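Local structure of malonyl-CoA decarboxylase (Rhodopseudomonas palustris, 4KSA) at residues Leu284-Val289 and Gly419-Asn424; Ala363-Ala368 and Val412-Ala417; Asn372-Asp377 and Glu426-Arg431. The protein probably catalyses the decarboxylation of malonyl-CoA to acetyl-CoA and carbon dioxide. All coordinates share one frame; numbering follows the deposited sequence.

How the contacts relate
Contact 2 lies in the core, where an aromatic ring of helix 347-367 meets strand 411-416 through carbon and one hydroxyl. Contacts 1 and 3 are only partly buried and share helix 421-431: its first turn faces helix 284-295 in contact 1, while its later turns face the 372-377 loop in contact 3. In both, a positively charged side chain carries most of the contact: the lysine of contact 1 pairs loosely with a carboxylate, the arginine of contact 3 lies over an aromatic face. Tyr416 joins contacts 1 and 2 by packing on Ile285 and Ile421. Contacts 2 and 3 are tied by a probable Ala368 O to Leu376 N hydrogen bond.

Contact 1: residues Leu284-Val289 and Gly419-Asn424; sequences LIKQVV and GDIEAN
Lys286 and Ile421 mark the nearest approach of the two backbones, with their CA atoms 7.3 Å apart, where the first turns of helix 284-295 and helix 421-431 pack against each other. Helix 284-295 is the connection of a beta-alpha-beta crossover between the parallel strands 262-270 and 301-304, in a domain whose family relationship is consistent with an acetyltransferase (GNAT-like) fold. Its inner side rests on the sheet, with Ile285, Val288 and Val289 packed on Phe265, which leaves Lys286 to face the second helix.

The lysine serves two neighbours along its length. Near its root, the methylene CG meets the branch methyl CG2 of Ile421 at 3.9 Å, the two side chains passing at a slant. Ile421 presents that methyl because CG2 stands anti to the backbone N, while its other branch, CG1, lies beside that N (chi1 -71°). Phe283 adds to the apolar surroundings of the isoleucine.

Farther out, the lysine chain bends at chi2 (-76°) and again at chi4 (51°), which carries the ammonium group toward the next residue of the opposing helix. Glu422 reaches to meet it with a chain extended beyond CG, and its carboxylate lies at the more exposed margin of the contact, where the residue also packs on Ala53 of the second subunit. At this range the ion pair is probably a loose electrostatic attraction added to the apolar packing: a long salt bridge of 3.7 Å between Lys286 NZ and Glu422 OE2.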
loop_
_atom_site.group_PDB
_atom_site.type_symbol
_atom_site.label_atom_id
_atom_site.label_comp_id
_atom_site.label_asym_id
_atom_site.label_seq_id
_atom_site.Cartn_x
_atom_site.Cartn_y
_atom_site.Cartn_z
ATOM N N LEU A 284 -9.424 -20.042 12.744
ATOM C CA LEU A 284 -8.686 -18.875 13.172
ATOM C C LEU A 284 -7.274 -19.246 13.557
ATOM O O LEU A 284 -6.321 -18.676 13.043
ATOM C CB LEU A 284 -9.377 -18.201 14.361
ATOM C CG LEU A 284 -10.785 -17.635 14.177
ATOM C CD1 LEU A 284 -11.064 -16.799 15.404
ATOM C CD2 LEU A 284 -10.899 -16.770 12.913
ATOM N N ILE A 285 -7.133 -20.200 14.467
ATOM C CA ILE A 285 -5.807 -20.616 14.904
ATOM C C ILE A 285 -4.991 -21.162 13.722
ATOM O O ILE A 285 -3.764 -21.042 13.671
ATOM C CB ILE A 285 -5.930 -21.655 16.029
ATOM C CG1 ILE A 285 -6.731 -21.045 17.189
ATOM C CG2 ILE A 285 -4.538 -22.099 16.503
ATOM C CD1 ILE A 285 -6.021 -19.916 17.889
ATOM N N LYS A 286 -5.690 -21.739 12.758
ATOM C CA LYS A 286 -5.044 -22.259 11.569
ATOM C C LYS A 286 -4.202 -21.129 10.967
ATOM O O LYS A 286 -3.000 -21.275 10.726
ATOM C CB LYS A 286 -6.104 -22.698 10.570
ATOM C CG LYS A 286 -5.762 -23.929 9.795
ATOM C CD LYS A 286 -4.765 -23.663 8.705
ATOM C CE LYS A 286 -4.768 -24.839 7.753
ATOM N NZ LYS A 286 -6.160 -25.158 7.318
ATOM N N GLN A 287 -4.839 -19.986 10.754
ATOM C CA GLN A 287 -4.146 -18.852 10.186
ATOM C C GLN A 287 -2.962 -18.389 11.025
ATOM O O GLN A 287 -1.895 -18.109 10.489
ATOM C CB GLN A 287 -5.133 -17.719 9.979
ATOM C CG GLN A 287 -6.340 -18.146 9.175
ATOM C CD GLN A 287 -7.290 -17.003 8.946
ATOM O OE1 GLN A 287 -6.958 -16.034 8.262
ATOM N NE2 GLN A 287 -8.478 -17.098 9.529
ATOM N N VAL A 288 -3.142 -18.303 12.338
ATOM C CA VAL A 288 -2.055 -17.873 13.208
ATOM C C VAL A 288 -0.895 -18.857 13.152
ATOM O O VAL A 288 0.264 -18.459 13.263
ATOM C CB VAL A 288 -2.519 -17.732 14.676
ATOM C CG1 VAL A 288 -1.351 -17.327 15.571
ATOM C CG2 VAL A 288 -3.634 -16.703 14.763
ATOM N N VAL A 289 -1.191 -20.142 12.971
ATOM C CA VAL A 289 -0.119 -21.137 12.914
ATOM C C VAL A 289 0.631 -21.039 11.597
ATOM O O VAL A 289 1.864 -20.999 11.585
ATOM C CB VAL A 289 -0.643 -22.593 13.096
ATOM C CG1 VAL A 289 0.382 -23.577 12.564
ATOM C CG2 VAL A 289 -0.883 -22.884 14.575
ATOM N N GLY A 419 -1.979 -30.385 9.835
ATOM C CA GLY A 419 -2.212 -31.440 8.867
ATOM C C GLY A 419 -3.534 -32.142 9.139
ATOM O O GLY A 419 -4.091 -32.829 8.273
ATOM N N ASP A 420 -4.041 -31.976 10.356
ATOM C CA ASP A 420 -5.303 -32.591 10.727
ATOM C C ASP A 420 -6.337 -31.599 11.258
ATOM O O ASP A 420 -7.421 -32.009 11.683
ATOM C CB ASP A 420 -5.073 -33.712 11.745
ATOM C CG ASP A 420 -3.767 -33.561 12.492
ATOM O OD1 ASP A 420 -2.697 -33.735 11.871
ATOM O OD2 ASP A 420 -3.806 -33.269 13.703
ATOM N N ILE A 421 -6.011 -30.304 11.226
ATOM C CA ILE A 421 -6.940 -29.278 11.690
ATOM C C ILE A 421 -8.297 -29.501 11.036
ATOM O O ILE A 421 -9.316 -29.610 11.712
ATOM C CB ILE A 421 -6.477 -27.859 11.316
ATOM C CG1 ILE A 421 -5.254 -27.456 12.140
ATOM C CG2 ILE A 421 -7.615 -26.872 11.536
ATOM C CD1 ILE A 421 -5.537 -27.331 13.602
ATOM N N GLU A 422 -8.312 -29.577 9.711
ATOM C CA GLU A 422 -9.566 -29.779 9.000
ATOM C C GLU A 422 -10.208 -31.104 9.348
ATOM O O GLU A 422 -11.419 -31.174 9.556
ATOM C CB GLU A 422 -9.348 -29.676 7.492
ATOM C CG GLU A 422 -9.098 -28.245 7.039
ATOM C CD GLU A 422 -9.017 -28.111 5.536
ATOM O OE1 GLU A 422 -9.882 -28.698 4.842
ATOM O OE2 GLU A 422 -8.095 -27.411 5.055
ATOM N N ALA A 423 -9.395 -32.152 9.417
ATOM C CA ALA A 423 -9.894 -33.481 9.747
ATOM C C ALA A 423 -10.658 -33.465 11.084
ATOM O O ALA A 423 -11.832 -33.870 11.164
ATOM C CB ALA A 423 -8.726 -34.470 9.815
ATOM N N ASN A 424 -9.987 -32.989 12.128
ATOM C CA ASN A 424 -10.592 -32.927 13.447
ATOM C C ASN A 424 -11.838 -32.045 13.489
ATOM O O ASN A 424 -12.858 -32.439 14.067
ATOM C CB ASN A 424 -9.564 -32.443 14.465
ATOM C CG ASN A 424 -8.424 -33.416 14.627
ATOM O OD1 ASN A 424 -8.558 -34.600 14.307
ATOM N ND2 ASN A 424 -7.299 -32.933 15.136
#

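Contact 2: residues Ala363-Ala368 and Val412-Ala417; sequences AYFLQA and VNYLYA
Val412 opens the strand's side of a buried helix-on-sheet contact, in which the last turn of helix 347-367 sends Phe365 toward strand 411-416 of the mixed sheet, in a domain consistent with a GNAT-like fold. The valine and the phenylalanine approach from opposite directions. Methyl CG1 of Val412 lies 3.7 Å from Phe365 CE1 and 3.9 Å from Phe365 CZ, so one methyl serves the outer end of the ring and meets it obliquely. With CG1 anti to the carbonyl carbon (chi1 -61°), this is the branch that reaches the ring.

Asn413 follows with its amide engaged within the sheet region: OD1 accepts from Asn394 ND2, and ND2 donates to Thr304 O and Pro241 O.

Tyr414 makes the second touch on Phe365. Its side chain does not start out pointing at the helix, yet its length brings the hydroxyl to the phenylalanine, and its ring stacks with His383. From within the helix, Tyr364 places CD2 over one face of the Phe365 ring, near its rim. On the CE2 side, away from the valine's contact at CE1, the ring is met obliquely by the tyrosine oxygen, with Tyr414 OH 3.8 Å from Phe365 CE2.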
loop_
_atom_site.group_PDB
_atom_site.type_symbol
_atom_site.label_atom_id
_atom_site.label_comp_id
_atom_site.label_asym_id
_atom_site.label_seq_id
_atom_site.Cartn_x
_atom_site.Cartn_y
_atom_site.Cartn_z
ATOM N N ALA A 363 -13.697 -37.278 31.853
ATOM C CA ALA A 363 -15.109 -37.509 31.579
ATOM C C ALA A 363 -15.728 -36.150 31.268
ATOM O O ALA A 363 -16.609 -36.038 30.417
ATOM C CB ALA A 363 -15.794 -38.140 32.778
ATOM N N TYR A 364 -15.258 -35.121 31.966
ATOM C CA TYR A 364 -15.737 -33.763 31.738
ATOM C C TYR A 364 -15.529 -33.434 30.249
ATOM O O TYR A 364 -16.476 -33.252 29.485
ATOM C CB TYR A 364 -14.938 -32.792 32.612
ATOM C CG TYR A 364 -15.201 -31.336 32.334
ATOM C CD1 TYR A 364 -16.480 -30.805 32.455
ATOM C CD2 TYR A 364 -14.164 -30.479 31.976
ATOM C CE1 TYR A 364 -16.727 -29.451 32.231
ATOM C CE2 TYR A 364 -14.397 -29.117 31.751
ATOM C CZ TYR A 364 -15.683 -28.612 31.883
ATOM O OH TYR A 364 -15.917 -27.272 31.694
ATOM N N PHE A 365 -14.270 -33.389 29.849
ATOM C CA PHE A 365 -13.915 -33.093 28.483
ATOM C C PHE A 365 -14.515 -34.027 27.453
ATOM O O PHE A 365 -15.085 -33.571 26.464
ATOM C CB PHE A 365 -12.399 -33.102 28.342
ATOM C CG PHE A 365 -11.737 -31.885 28.902
ATOM C CD1 PHE A 365 -10.615 -32.001 29.711
ATOM C CD2 PHE A 365 -12.198 -30.614 28.571
ATOM C CE1 PHE A 365 -9.957 -30.869 30.178
ATOM C CE2 PHE A 365 -11.548 -29.478 29.030
ATOM C CZ PHE A 365 -10.425 -29.602 29.834
ATOM N N LEU A 366 -14.396 -35.331 27.668
ATOM C CA LEU A 366 -14.909 -36.281 26.691
ATOM C C LEU A 366 -16.376 -36.664 26.779
ATOM O O LEU A 366 -16.953 -37.102 25.781
ATOM C CB LEU A 366 -14.065 -37.553 26.701
ATOM C CG LEU A 366 -12.742 -37.502 25.939
ATOM C CD1 LEU A 366 -11.945 -36.297 26.338
ATOM C CD2 LEU A 366 -11.956 -38.753 26.232
ATOM N N GLN A 367 -16.992 -36.491 27.944
ATOM C CA GLN A 367 -18.393 -36.878 28.109
ATOM C C GLN A 367 -19.379 -35.750 28.405
ATOM O O GLN A 367 -20.518 -35.794 27.954
ATOM C CB GLN A 367 -18.503 -37.949 29.201
ATOM C CG GLN A 367 -17.956 -39.323 28.811
ATOM C CD GLN A 367 -17.637 -40.198 30.022
ATOM O OE1 GLN A 367 -18.424 -40.286 30.974
ATOM N NE2 GLN A 367 -16.480 -40.858 29.985
ATOM N N ALA A 368 -18.949 -34.746 29.159
ATOM C CA ALA A 368 -19.824 -33.623 29.507
ATOM C C ALA A 368 -20.204 -32.747 28.307
ATOM O O ALA A 368 -19.348 -32.099 27.697
ATOM C CB ALA A 368 -19.161 -32.764 30.586
ATOM N N VAL A 412 -4.641 -27.365 30.496
ATOM C CA VAL A 412 -4.441 -28.369 29.469
ATOM C C VAL A 412 -3.709 -27.797 28.272
ATOM O O VAL A 412 -3.480 -26.595 28.177
ATOM C CB VAL A 412 -5.758 -28.944 28.957
ATOM C CG1 VAL A 412 -6.514 -29.613 30.084
ATOM C CG2 VAL A 412 -6.569 -27.849 28.321
ATOM N N ASN A 413 -3.319 -28.684 27.369
ATOM C CA ASN A 413 -2.646 -28.288 26.154
ATOM C C ASN A 413 -3.501 -28.883 25.064
ATOM O O ASN A 413 -3.926 -30.035 25.166
ATOM C CB ASN A 413 -1.244 -28.896 26.030
ATOM C CG ASN A 413 -0.379 -28.679 27.254
ATOM O OD1 ASN A 413 -0.213 -29.579 28.071
ATOM N ND2 ASN A 413 0.191 -27.495 27.380
ATOM N N TYR A 414 -3.802 -28.092 24.044
ATOM C CA TYR A 414 -4.552 -28.612 22.914
ATOM C C TYR A 414 -3.424 -28.669 21.891
ATOM O O TYR A 414 -2.508 -27.849 21.932
ATOM C CB TYR A 414 -5.678 -27.660 22.503
ATOM C CG TYR A 414 -6.858 -27.652 23.463
ATOM C CD1 TYR A 414 -7.922 -28.540 23.303
ATOM C CD2 TYR A 414 -6.911 -26.743 24.530
ATOM C CE1 TYR A 414 -9.027 -28.527 24.176
ATOM C CE2 TYR A 414 -8.004 -26.723 25.417
ATOM C CZ TYR A 414 -9.056 -27.616 25.229
ATOM O OH TYR A 414 -10.129 -27.589 26.092
ATOM N N LEU A 415 -3.455 -29.657 21.010
ATOM C CA LEU A 415 -2.386 -29.818 20.040
ATOM C C LEU A 415 -2.869 -29.473 18.642
ATOM O O LEU A 415 -3.819 -30.077 18.125
ATOM C CB LEU A 415 -1.860 -31.264 20.110
ATOM C CG LEU A 415 -0.575 -31.721 19.407
ATOM C CD1 LEU A 415 -0.824 -31.854 17.913
ATOM C CD2 LEU A 415 0.556 -30.754 19.716
ATOM N N TYR A 416 -2.225 -28.473 18.047
ATOM C CA TYR A 416 -2.582 -28.050 16.701
ATOM C C TYR A 416 -1.572 -28.631 15.739
ATOM O O TYR A 416 -0.375 -28.340 15.817
ATOM C CB TYR A 416 -2.599 -26.519 16.571
ATOM C CG TYR A 416 -3.841 -25.852 17.124
ATOM C CD1 TYR A 416 -3.867 -25.349 18.425
ATOM C CD2 TYR A 416 -5.006 -25.741 16.354
ATOM C CE1 TYR A 416 -5.024 -24.752 18.952
ATOM C CE2 TYR A 416 -6.173 -25.147 16.875
ATOM C CZ TYR A 416 -6.165 -24.661 18.176
ATOM O OH TYR A 416 -7.294 -24.115 18.722
ATOM N N ALA A 417 -2.065 -29.481 14.851
ATOM C CA ALA A 417 -1.226 -30.121 13.852
ATOM C C ALA A 417 -1.734 -29.645 12.512
ATOM O O ALA A 417 -2.812 -30.050 12.064
ATOM C CB ALA A 417 -1.344 -31.630 13.947
#

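Contact 3: residues Asn372-Asp377 and Glu426-Arg431; sequences NGRPLD and EALFER
Arg374, in the loop joining helix 347-367 to helix 378-385, reaches to Phe429 on helix 421-431 and forms a cation-pi interaction with it. The guanidinium carbon CZ of Arg374 is 4.7 Å from the centroid of the Phe429 ring and 20° off the ring normal, which puts the charge over the aromatic face. The two planes are nevertheless 59° apart, so the groups do not stack flat: NH2 leads, 3.3 Å above the plane of the Phe429 ring and shifted toward the rim near CZ and CE1 of Phe429. A bend at chi3 (99°) turns the end of the arginine to make this approach. Without the aromatic face of Phe429, as with an alanine here, the guanidinium would probably lose its cation-pi partner and be freer to turn.

Leu428 adds van der Waals contact beside the cation-pi pair. Its methyl CD1 sits at the edge of the guanidinium, close to its plane, 3.5 Å from Arg374 NH2 and 3.7 Å from Arg374 NH1. The leucine and arginine side chains cross at about a right angle. The other methyl, CD2 of Leu428, makes an apolar contact with the proline ring at 4.4 Å from Pro375 CD, a looser touch at the buried end of the contact.

No hydrogen bond crosses between the segments. On the helix, Glu426 and Glu430 turn to the second subunit, bonding Ser54 OG and the backbone N atoms of Arg50 and Gly51 of that chain, and Phe429 itself packs on its Gly51.

Between loop and helix, then, the link relies on a charge over an aromatic face and on methyl packing, so its hold is probably less directional than the hydrogen bonds that Glu426 and Glu430 make to the second subunit.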
loop_
_atom_site.group_PDB
_atom_site.type_symbol
_atom_site.label_atom_id
_atom_site.label_comp_id
_atom_site.label_asym_id
_atom_site.label_seq_id
_atom_site.Cartn_x
_atom_site.Cartn_y
_atom_site.Cartn_z
ATOM N N ASN A 372 -26.843 -28.261 24.341
ATOM C CA ASN A 372 -27.081 -28.683 22.958
ATOM C C ASN A 372 -26.549 -30.099 22.764
ATOM O O ASN A 372 -27.306 -31.070 22.735
ATOM C CB ASN A 372 -26.381 -27.743 21.969
ATOM C CG ASN A 372 -26.893 -26.312 22.057
ATOM O OD1 ASN A 372 -26.538 -25.568 22.976
ATOM N ND2 ASN A 372 -27.742 -25.924 21.105
ATOM N N GLY A 373 -25.235 -30.204 22.639
ATOM C CA GLY A 373 -24.613 -31.498 22.460
ATOM C C GLY A 373 -23.143 -31.249 22.243
ATOM O O GLY A 373 -22.383 -32.155 21.902
ATOM N N ARG A 374 -22.744 -29.999 22.447
ATOM C CA ARG A 374 -21.359 -29.611 22.256
ATOM C C ARG A 374 -20.559 -29.744 23.541
ATOM O O ARG A 374 -21.103 -29.642 24.643
ATOM C CB ARG A 374 -21.263 -28.154 21.781
ATOM C CG ARG A 374 -22.267 -27.734 20.714
ATOM C CD ARG A 374 -21.807 -26.463 20.002
ATOM N NE ARG A 374 -21.154 -26.746 18.719
ATOM C CZ ARG A 374 -20.031 -27.453 18.554
ATOM N NH1 ARG A 374 -19.388 -27.976 19.592
ATOM N NH2 ARG A 374 -19.553 -27.650 17.328
ATOM N N PRO A 375 -19.248 -29.989 23.418
ATOM C CA PRO A 375 -18.469 -30.104 24.645
ATOM C C PRO A 375 -18.791 -28.925 25.566
ATOM O O PRO A 375 -18.725 -27.766 25.169
ATOM C CB PRO A 375 -17.019 -30.121 24.142
ATOM C CG PRO A 375 -17.113 -29.708 22.681
ATOM C CD PRO A 375 -18.414 -30.264 22.241
ATOM N N LEU A 376 -19.162 -29.253 26.794
ATOM C CA LEU A 376 -19.538 -28.282 27.806
ATOM C C LEU A 376 -18.508 -27.184 28.080
ATOM O O LEU A 376 -18.878 -26.021 28.253
ATOM C CB LEU A 376 -19.855 -29.031 29.097
ATOM C CG LEU A 376 -20.614 -28.411 30.263
ATOM C CD1 LEU A 376 -20.421 -29.372 31.417
ATOM C CD2 LEU A 376 -20.107 -27.025 30.661
ATOM N N ASP A 377 -17.224 -27.527 28.133
ATOM C CA ASP A 377 -16.217 -26.503 28.408
ATOM C C ASP A 377 -16.047 -25.560 27.231
ATOM O O ASP A 377 -15.691 -25.975 26.127
ATOM C CB ASP A 377 -14.863 -27.128 28.751
ATOM C CG ASP A 377 -13.747 -26.080 28.927
ATOM O OD1 ASP A 377 -13.765 -25.313 29.919
ATOM O OD2 ASP A 377 -12.843 -26.030 28.064
ATOM N N GLU A 426 -13.913 -31.309 11.119
ATOM C CA GLU A 426 -14.990 -32.035 10.441
ATOM C C GLU A 426 -15.586 -33.142 11.314
ATOM O O GLU A 426 -16.807 -33.369 11.309
ATOM C CB GLU A 426 -14.477 -32.643 9.131
ATOM C CG GLU A 426 -14.278 -31.645 7.989
ATOM C CD GLU A 426 -15.580 -30.973 7.550
ATOM O OE1 GLU A 426 -16.624 -31.659 7.463
ATOM O OE2 GLU A 426 -15.555 -29.752 7.274
ATOM N N ALA A 427 -14.714 -33.823 12.060
ATOM C CA ALA A 427 -15.113 -34.907 12.952
ATOM C C ALA A 427 -15.989 -34.393 14.087
ATOM O O ALA A 427 -17.038 -34.973 14.384
ATOM C CB ALA A 427 -13.882 -35.579 13.521
ATOM N N LEU A 428 -15.559 -33.300 14.713
ATOM C CA LEU A 428 -16.303 -32.717 15.824
ATOM C C LEU A 428 -17.635 -32.120 15.410
ATOM O O LEU A 428 -18.612 -32.211 16.148
ATOM C CB LEU A 428 -15.455 -31.648 16.526
ATOM C CG LEU A 428 -15.939 -31.057 17.860
ATOM C CD1 LEU A 428 -16.954 -29.969 17.622
ATOM C CD2 LEU A 428 -16.520 -32.160 18.738
ATOM N N PHE A 429 -17.679 -31.524 14.225
ATOM C CA PHE A 429 -18.900 -30.892 13.747
ATOM C C PHE A 429 -19.848 -31.807 13.007
ATOM O O PHE A 429 -21.061 -31.680 13.132
ATOM C CB PHE A 429 -18.559 -29.699 12.853
ATOM C CG PHE A 429 -18.291 -28.435 13.611
ATOM C CD1 PHE A 429 -17.209 -28.341 14.482
ATOM C CD2 PHE A 429 -19.123 -27.331 13.453
ATOM C CE1 PHE A 429 -16.956 -27.158 15.185
ATOM C CE2 PHE A 429 -18.875 -26.156 14.149
ATOM C CZ PHE A 429 -17.786 -26.072 15.017
ATOM N N GLU A 430 -19.294 -32.720 12.221
ATOM C CA GLU A 430 -20.112 -33.651 11.454
ATOM C C GLU A 430 -20.586 -34.838 12.295
ATOM O O GLU A 430 -21.786 -35.104 12.375
ATOM C CB GLU A 430 -19.333 -34.161 10.239
ATOM C CG GLU A 430 -19.239 -33.177 9.076
ATOM C CD GLU A 430 -20.586 -32.911 8.403
ATOM O OE1 GLU A 430 -21.223 -33.874 7.919
ATOM O OE2 GLU A 430 -21.010 -31.736 8.353
ATOM N N ARG A 431 -19.637 -35.530 12.931
ATOM C CA ARG A 431 -19.922 -36.717 13.746
ATOM C C ARG A 431 -20.009 -36.483 15.248
ATOM O O ARG A 431 -20.575 -37.298 15.962
ATOM C CB ARG A 431 -18.861 -37.788 13.479
ATOM C CG ARG A 431 -18.776 -38.262 12.030
ATOM C CD ARG A 431 -17.343 -38.200 11.513
ATOM N NE ARG A 431 -17.202 -38.926 10.260
ATOM C CZ ARG A 431 -17.414 -40.237 10.132
ATOM N NH1 ARG A 431 -17.269 -40.838 8.947
ATOM N NH2 ARG A 431 -17.770 -40.953 11.196
#